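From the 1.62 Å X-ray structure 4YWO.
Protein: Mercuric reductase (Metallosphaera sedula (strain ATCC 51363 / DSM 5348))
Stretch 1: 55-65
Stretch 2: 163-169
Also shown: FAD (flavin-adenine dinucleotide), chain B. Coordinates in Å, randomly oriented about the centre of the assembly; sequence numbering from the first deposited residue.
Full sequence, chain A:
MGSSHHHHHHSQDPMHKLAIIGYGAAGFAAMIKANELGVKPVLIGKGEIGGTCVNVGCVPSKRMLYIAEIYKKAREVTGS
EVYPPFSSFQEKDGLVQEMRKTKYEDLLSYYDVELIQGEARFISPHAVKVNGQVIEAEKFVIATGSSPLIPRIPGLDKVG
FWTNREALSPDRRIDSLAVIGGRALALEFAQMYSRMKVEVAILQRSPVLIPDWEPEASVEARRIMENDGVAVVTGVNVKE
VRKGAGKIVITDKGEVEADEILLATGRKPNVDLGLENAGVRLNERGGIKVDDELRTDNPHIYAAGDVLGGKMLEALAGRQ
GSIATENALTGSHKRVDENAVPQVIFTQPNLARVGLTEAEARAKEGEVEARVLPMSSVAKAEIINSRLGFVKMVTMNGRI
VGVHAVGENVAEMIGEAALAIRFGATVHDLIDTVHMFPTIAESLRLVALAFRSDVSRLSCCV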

ATOM      1  N   ASN A  55       9.980   9.060  20.416  1.00 18.27           N
ATOM      2  CA  ASN A  55      10.400   8.557  21.731  1.00 16.68           C
ATOM      3  C   ASN A  55       9.440   7.684  22.426  1.00 15.67           C
ATOM      4  O   ASN A  55       9.846   6.636  23.019  1.00 20.31           O
ATOM      5  CB  ASN A  55      10.715   9.775  22.638  1.00 19.35           C
ATOM      6  CG  ASN A  55      11.945  10.510  22.155  1.00 20.52           C
ATOM      7  OD1 ASN A  55      13.018   9.944  22.060  1.00 23.22           O
ATOM      8  ND2 ASN A  55      11.784  11.774  21.808  1.00 19.50           N
ATOM      9  N   VAL A  56       8.158   8.002  22.402  1.00 16.74           N
ATOM     10  CA  VAL A  56       7.138   7.261  23.143  1.00 16.96           C
ATOM     11  C   VAL A  56       5.841   7.125  22.395  1.00 18.54           C
ATOM     12  O   VAL A  56       4.773   6.809  22.979  1.00 20.41           O
ATOM     13  CB  VAL A  56       6.772   7.882  24.525  1.00 20.31           C
ATOM     14  CG1 VAL A  56       7.916   7.728  25.504  1.00 23.57           C
ATOM     15  CG2 VAL A  56       6.349   9.332  24.333  1.00 21.04           C
ATOM     16  N   GLY A  57       5.909   7.236  21.089  1.00 18.58           N
ATOM     17  CA  GLY A  57       4.708   7.287  20.296  1.00 18.12           C
ATOM     18  C   GLY A  57       4.819   6.354  19.087  1.00 17.26           C
ATOM     19  O   GLY A  57       4.995   5.142  19.359  1.00 17.92           O
ATOM     20  N   CYS A  58       4.655   6.887  17.880  1.00 19.66           N
ATOM     21  CA  CYS A  58       4.488   6.101  16.672  1.00 20.77           C
ATOM     22  C   CYS A  58       5.636   5.146  16.416  1.00 20.79           C
ATOM     23  O   CYS A  58       5.415   4.014  15.985  1.00 20.37           O
ATOM     24  CB  CYS A  58       4.299   7.020  15.462  1.00 21.90           C
ATOM     25  SG  CYS A  58       3.967   8.747  15.882  1.00 26.68           S
ATOM     26  N   VAL A  59       6.863   5.587  16.665  1.00 18.67           N
ATOM     27  CA  VAL A  59       7.999   4.712  16.317  1.00 17.34           C
ATOM     28  C   VAL A  59       8.123   3.470  17.231  1.00 17.07           C
ATOM     29  O   VAL A  59       8.097   2.324  16.742  1.00 17.70           O
ATOM     30  CB  VAL A  59       9.308   5.502  16.244  1.00 19.74           C
ATOM     31  CG1 VAL A  59      10.472   4.602  16.145  1.00 19.35           C
ATOM     32  CG2 VAL A  59       9.193   6.470  15.084  1.00 18.84           C
ATOM     33  N   PRO A  60       8.164   3.641  18.587  1.00 15.03           N
ATOM     34  CA  PRO A  60       8.283   2.446  19.398  1.00 14.93           C
ATOM     35  C   PRO A  60       6.982   1.564  19.361  1.00 14.97           C
ATOM     36  O   PRO A  60       7.088   0.305  19.421  1.00 15.45           O
ATOM     37  CB  PRO A  60       8.430   3.016  20.834  1.00 16.68           C
ATOM     38  CG  PRO A  60       8.071   4.459  20.677  1.00 18.18           C
ATOM     39  CD  PRO A  60       8.426   4.874  19.371  1.00 17.14           C
ATOM     40  N   SER A  61       5.815   2.188  19.152  1.00 15.16           N
ATOM     41  CA  SER A  61       4.548   1.445  19.163  1.00 15.53           C
ATOM     42  C   SER A  61       4.454   0.549  17.873  1.00 14.73           C
ATOM     43  O   SER A  61       4.142  -0.678  17.954  1.00 14.77           O
ATOM     44  CB  SER A  61       3.345   2.263  19.390  1.00 18.77           C
ATOM     45  OG  SER A  61       3.186   3.219  18.416  1.00 21.79           O
ATOM     46  N   LYS A  62       4.829   1.128  16.762  1.00 13.71           N
ATOM     47  CA  LYS A  62       4.794   0.316  15.500  1.00 14.67           C
ATOM     48  C   LYS A  62       5.855  -0.733  15.556  1.00 14.22           C
ATOM     49  O   LYS A  62       5.688  -1.802  14.967  1.00 14.59           O
ATOM     50  CB  LYS A  62       4.822   1.250  14.273  1.00 16.96           C
ATOM     51  CG  LYS A  62       3.393   1.769  13.819  1.00 22.25           C
ATOM     52  CD  LYS A  62       2.334   2.132  14.929  1.00 26.33           C
ATOM     53  CE  LYS A  62       2.143   3.501  15.191  1.00 35.89           C
ATOM     54  NZ  LYS A  62       1.149   3.503  16.316  1.00 22.00           N
ATOM     55  N   ARG A  63       7.008  -0.459  16.152  1.00 13.98           N
ATOM     56  CA  ARG A  63       8.001  -1.508  16.248  1.00 13.54           C
ATOM     57  C   ARG A  63       7.477  -2.673  17.048  1.00 14.16           C
ATOM     58  O   ARG A  63       7.650  -3.846  16.660  1.00 14.44           O
ATOM     59  CB  ARG A  63       9.312  -0.973  16.834  1.00 15.52           C
ATOM     60  CG  ARG A  63      10.356  -2.047  17.120  1.00 15.24           C
ATOM     61  CD  ARG A  63      10.850  -2.674  15.787  1.00 16.46           C
ATOM     62  NE  ARG A  63      12.031  -3.434  16.058  1.00 22.78           N
ATOM     63  CZ  ARG A  63      12.694  -4.078  15.125  1.00 32.13           C
ATOM     64  NH1 ARG A  63      12.313  -4.046  13.859  1.00 33.55           N
ATOM     65  NH2 ARG A  63      13.732  -4.836  15.509  1.00 32.80           N
ATOM     66  N   MET A  64       6.862  -2.393  18.206  1.00 13.10           N
ATOM     67  CA  MET A  64       6.400  -3.517  19.016  1.00 15.48           C
ATOM     68  C   MET A  64       5.224  -4.266  18.347  1.00 16.02           C
ATOM     69  O   MET A  64       5.100  -5.495  18.434  1.00 15.01           O
ATOM     70  CB  MET A  64       5.953  -3.078  20.365  1.00 16.35           C
ATOM     71  CG  MET A  64       7.046  -2.507  21.235  1.00 17.70           C
ATOM     72  SD  MET A  64       8.568  -3.520  21.266  1.00 20.85           S
ATOM     73  CE  MET A  64       8.032  -5.046  21.776  1.00 19.93           C
ATOM     74  N   LEU A  65       4.392  -3.574  17.567  1.00 13.24           N
ATOM     75  CA  LEU A  65       3.327  -4.269  16.848  1.00 13.01           C
ATOM     76  C   LEU A  65       3.884  -5.117  15.738  1.00 13.01           C
ATOM     77  O   LEU A  65       3.324  -6.199  15.486  1.00 14.64           O
ATOM     78  CB  LEU A  65       2.301  -3.236  16.206  1.00 13.30           C
ATOM     79  CG  LEU A  65       1.372  -2.595  17.241  1.00 15.09           C
ATOM     80  CD1 LEU A  65       0.778  -1.339  16.649  1.00 16.11           C
ATOM     81  CD2 LEU A  65       0.286  -3.554  17.563  1.00 18.83           C
ATOM     82  N   THR A 163       0.722   4.507  31.489  1.00 17.74           N
ATOM     83  CA  THR A 163       0.326   5.220  30.291  1.00 17.74           C
ATOM     84  C   THR A 163       1.120   4.589  29.135  1.00 18.59           C
ATOM     85  O   THR A 163       1.859   3.620  29.310  1.00 17.23           O
ATOM     86  CB  THR A 163       0.602   6.702  30.310  1.00 19.33           C
ATOM     87  OG1 THR A 163       2.006   6.960  30.311  1.00 20.68           O
ATOM     88  CG2 THR A 163      -0.053   7.365  31.501  1.00 21.53           C
ATOM     89  N   ASN A 164       1.008   5.170  27.927  1.00 18.20           N
ATOM     90  CA  ASN A 164       1.866   4.685  26.833  1.00 19.14           C
ATOM     91  C   ASN A 164       3.343   4.575  27.120  1.00 17.49           C
ATOM     92  O   ASN A 164       3.998   3.636  26.633  1.00 18.10           O
ATOM     93  CB  ASN A 164       1.592   5.583  25.563  1.00 18.85           C
ATOM     94  CG  ASN A 164       1.908   7.055  25.808  1.00 19.20           C
ATOM     95  OD1 ASN A 164       1.225   7.723  26.567  1.00 20.96           O
ATOM     96  ND2 ASN A 164       3.044   7.558  25.279  1.00 19.17           N
ATOM     97  N   ARG A 165       3.892   5.521  27.887  1.00 17.65           N
ATOM     98  CA  ARG A 165       5.274   5.542  28.183  1.00 18.91           C
ATOM     99  C   ARG A 165       5.681   4.244  28.865  1.00 16.90           C
ATOM    100  O   ARG A 165       6.658   3.614  28.489  1.00 19.65           O
ATOM    101  CB  ARG A 165       5.602   6.744  29.101  1.00 21.96           C
ATOM    102  CG  ARG A 165       7.028   6.825  29.411  1.00 24.40           C
ATOM    103  CD  ARG A 165       7.333   8.010  30.354  1.00 30.06           C
ATOM    104  NE  ARG A 165       6.909   9.263  29.754  1.00 39.82           N
ATOM    105  CZ  ARG A 165       7.648   9.973  28.872  1.00 44.94           C
ATOM    106  NH1 ARG A 165       8.857   9.564  28.475  1.00 39.18           N
ATOM    107  NH2 ARG A 165       7.166  11.101  28.374  1.00 45.49           N
ATOM    108  N   GLU A 166       4.954   3.867  29.884  1.00 16.45           N
ATOM    109  CA  GLU A 166       5.306   2.656  30.604  1.00 18.02           C
ATOM    110  C   GLU A 166       4.993   1.422  29.861  1.00 17.61           C
ATOM    111  O   GLU A 166       5.701   0.444  29.997  1.00 21.20           O
ATOM    112  CB  GLU A 166       4.598   2.660  31.956  1.00 20.68           C
ATOM    113  CG  GLU A 166       5.049   3.768  32.863  1.00 22.54           C
ATOM    114  CD  GLU A 166       4.451   5.130  32.613  1.00 27.10           C
ATOM    115  OE1 GLU A 166       3.369   5.301  32.072  1.00 23.88           O
ATOM    116  OE2 GLU A 166       5.158   6.120  32.816  1.00 30.05           O
ATOM    117  N   ALA A 167       3.878   1.421  29.083  1.00 15.07           N
ATOM    118  CA  ALA A 167       3.499   0.208  28.313  1.00 18.47           C
ATOM    119  C   ALA A 167       4.541  -0.094  27.216  1.00 18.11           C
ATOM    120  O   ALA A 167       4.716  -1.247  26.812  1.00 17.71           O
ATOM    121  CB  ALA A 167       2.075   0.354  27.722  1.00 21.85           C
ATOM    122  N   LEU A 168       5.249   0.948  26.734  1.00 17.28           N
ATOM    123  CA  LEU A 168       6.335   0.748  25.771  1.00 18.05           C
ATOM    124  C   LEU A 168       7.710   0.368  26.356  1.00 19.47           C
ATOM    125  O   LEU A 168       8.587  -0.105  25.645  1.00 20.29           O
ATOM    126  CB  LEU A 168       6.400   1.926  24.828  1.00 17.19           C
ATOM    127  CG  LEU A 168       5.167   2.158  23.932  1.00 18.46           C
ATOM    128  CD1 LEU A 168       5.147   3.545  23.284  1.00 21.93           C
ATOM    129  CD2 LEU A 168       5.055   1.027  22.908  1.00 19.69           C
ATOM    130  N   SER A 169       7.914   0.672  27.632  1.00 19.07           N
ATOM    131  CA  SER A 169       9.109   0.283  28.351  1.00 23.01           C
ATOM    132  C   SER A 169       8.694  -0.316  29.698  1.00 22.08           C
ATOM    133  O   SER A 169       8.972   0.281  30.771  1.00 22.20           O
ATOM    134  CB  SER A 169       9.967   1.493  28.604  1.00 26.01           C
ATOM    135  OG  SER A 169      10.371   2.080  27.437  1.00 25.49           O
TER
HETATM  136  PA  FAD B 501       5.021  16.973  20.808  1.00 17.78           P
HETATM  137  O1A FAD B 501       5.943  16.176  19.917  1.00 19.64           O
HETATM  138  O2A FAD B 501       4.633  16.435  22.164  1.00 18.26           O
HETATM  139  O5B FAD B 501       5.659  18.438  21.011  1.00 17.74           O
HETATM  140  C5B FAD B 501       5.799  18.991  22.317  1.00 17.11           C
HETATM  141  C4B FAD B 501       7.278  19.104  22.664  1.00 17.73           C
HETATM  142  O4B FAD B 501       7.577  20.442  23.073  1.00 19.23           O
HETATM  143  C3B FAD B 501       7.650  18.173  23.806  1.00 20.09           C
HETATM  144  O3B FAD B 501       8.652  17.246  23.377  1.00 25.99           O
HETATM  145  C2B FAD B 501       8.196  19.054  24.911  1.00 19.08           C
HETATM  146  O2B FAD B 501       9.551  18.696  25.199  1.00 23.94           O
HETATM  147  C1B FAD B 501       8.133  20.481  24.391  1.00 18.32           C
HETATM  148  N9A FAD B 501       7.267  21.299  25.276  1.00 17.10           N
HETATM  149  C8A FAD B 501       6.014  20.989  25.655  1.00 16.71           C
HETATM  150  N7A FAD B 501       5.497  21.947  26.467  1.00 19.54           N
HETATM  151  C5A FAD B 501       6.436  22.899  26.617  1.00 17.10           C
HETATM  152  C6A FAD B 501       6.546  24.186  27.344  1.00 17.35           C
HETATM  153  N6A FAD B 501       5.520  24.658  28.092  1.00 20.32           N
HETATM  154  N1A FAD B 501       7.705  24.873  27.235  1.00 18.49           N
HETATM  155  C2A FAD B 501       8.732  24.415  26.495  1.00 19.44           C
HETATM  156  N3A FAD B 501       8.701  23.258  25.810  1.00 19.50           N
HETATM  157  C4A FAD B 501       7.601  22.468  25.830  1.00 17.83           C
HETATM  158  N1  FAD B 501       0.637   9.608  15.126  1.00 16.17           N
HETATM  159  C2  FAD B 501       0.708   9.088  13.874  1.00 19.73           C
HETATM  160  O2  FAD B 501       0.533   9.849  12.898  1.00 18.81           O
HETATM  161  N3  FAD B 501       0.958   7.787  13.641  1.00 18.22           N
HETATM  162  C4  FAD B 501       1.156   6.909  14.630  1.00 22.99           C
HETATM  163  O4  FAD B 501       1.387   5.705  14.381  1.00 24.59           O
HETATM  164  C4X FAD B 501       1.096   7.396  16.030  1.00 19.87           C
HETATM  165  N5  FAD B 501       1.286   6.573  17.085  1.00 19.22           N
HETATM  166  C5X FAD B 501       1.225   7.048  18.351  1.00 17.24           C
HETATM  167  C6  FAD B 501       1.423   6.182  19.421  1.00 16.55           C
HETATM  168  C7  FAD B 501       1.362   6.662  20.725  1.00 17.65           C
HETATM  169  C7M FAD B 501       1.576   5.722  21.883  1.00 18.69           C
HETATM  170  C8  FAD B 501       1.084   8.101  20.978  1.00 18.79           C
HETATM  171  C8M FAD B 501       1.019   8.617  22.391  1.00 18.68           C
HETATM  172  C9  FAD B 501       0.886   8.969  19.912  1.00 16.81           C
HETATM  173  C9A FAD B 501       0.947   8.490  18.608  1.00 17.00           C
HETATM  174  N10 FAD B 501       0.747   9.363  17.521  1.00 16.62           N
HETATM  175  C10 FAD B 501       0.817   8.836  16.218  1.00 17.59           C
HETATM  176  C1' FAD B 501       0.472  10.785  17.741  1.00 16.27           C
HETATM  177  C2' FAD B 501       1.736  11.594  17.473  1.00 18.32           C
HETATM  178  O2' FAD B 501       2.824  11.043  18.223  1.00 21.07           O
HETATM  179  C3' FAD B 501       1.541  13.055  17.860  1.00 20.35           C
HETATM  180  O3' FAD B 501       0.358  13.562  17.233  1.00 21.49           O
HETATM  181  C4' FAD B 501       2.739  13.896  17.437  1.00 20.13           C
HETATM  182  O4' FAD B 501       3.885  13.517  18.207  1.00 23.83           O
HETATM  183  C5' FAD B 501       2.463  15.382  17.638  1.00 18.28           C
HETATM  184  O5' FAD B 501       3.698  16.081  17.780  1.00 17.38           O
HETATM  185  P   FAD B 501       3.729  17.565  18.400  1.00 15.20           P
HETATM  186  O1P FAD B 501       5.069  18.183  18.076  1.00 14.88           O
HETATM  187  O2P FAD B 501       2.457  18.273  18.000  1.00 14.52           O
HETATM  188  O3P FAD B 501       3.673  17.286  19.984  1.00 15.00           O

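Thr163 sits at the N-cap of the short helix 164-168. It does not touch stretch 1. Its role is local. Its side chain accepts a weak capping bond from the backbone of Arg165, with Arg165 N 3.4 Å from Thr163 OG1. The same hydroxyl donates to Glu166, with Thr163 OG1 2.8 Å from Glu166 OE1. Thr163 N also donates to Glu166 OE1, at 2.8 Å. The carboxylate thus closes back over the start of the helix.

Asn164 makes the one hydrogen bond between the stretches. Asn164 ND2 donates to Val56 O at 3.0 Å, with an angle of 151° at the hydrogen. The CA-to-CB bond points toward stretch 1, and chi1 is p. Val56 lies just before Gly57, the N-cap of helix 58-65, so the amide ties stretch 2 to the backbone leading into that helix. The flavin is close by: Asn164 ND2 is 3.7 Å from FAD C8M, and Val56 O is 3.6 Å from FAD C7M. The bond therefore lies beside the methyl groups of the ring system.

The CA-to-CB bond of Arg165 points sideways to stretch 1, and the residue is exposed. Its contact is with Val56, whose CG1 lies over one face of the guanidinium, 3.6 Å from Arg165 NH1. This is packing of a methyl group against a flat, charged group. The CA atoms of Val56 and Arg165 are 5.6 Å apart, so the backbones come near each other here.

Glu166 and Ala167 make no contact with stretch 1. Glu166 is engaged with Thr163, as described above. Ala167 N bonds to Thr163 O at 3.0 Å within the helix.

Leu168 is the main apolar contact. It is buried, and stretch 1 covers about 100 Å² of it, of 314 Å² buried in total on both sides. Its side chain fits as a knob among Val56, Pro60, Ser61 and Met64. Leu168 CD1 lies 3.3 Å from Val56 O and 4.0 Å from Pro60 CG. Leu168 CD2 lies 3.8 Å from Ser61 CA and 4.4 Å from Met64 CG. Pro60 and Met64 are one helical turn apart, and the CA-to-CB bonds of both point toward stretch 2. The hydroxyl of Ser61 is used within its own stretch: Ser61 OG donates to Gly57 O at 2.8 Å and accepts from Lys62 NZ at 2.9 Å. The helix axes come no closer than 10.7 Å, at 40°, and the leucine spans part of that gap.

Ser169 follows the helix, is exposed and makes no contact with stretch 1.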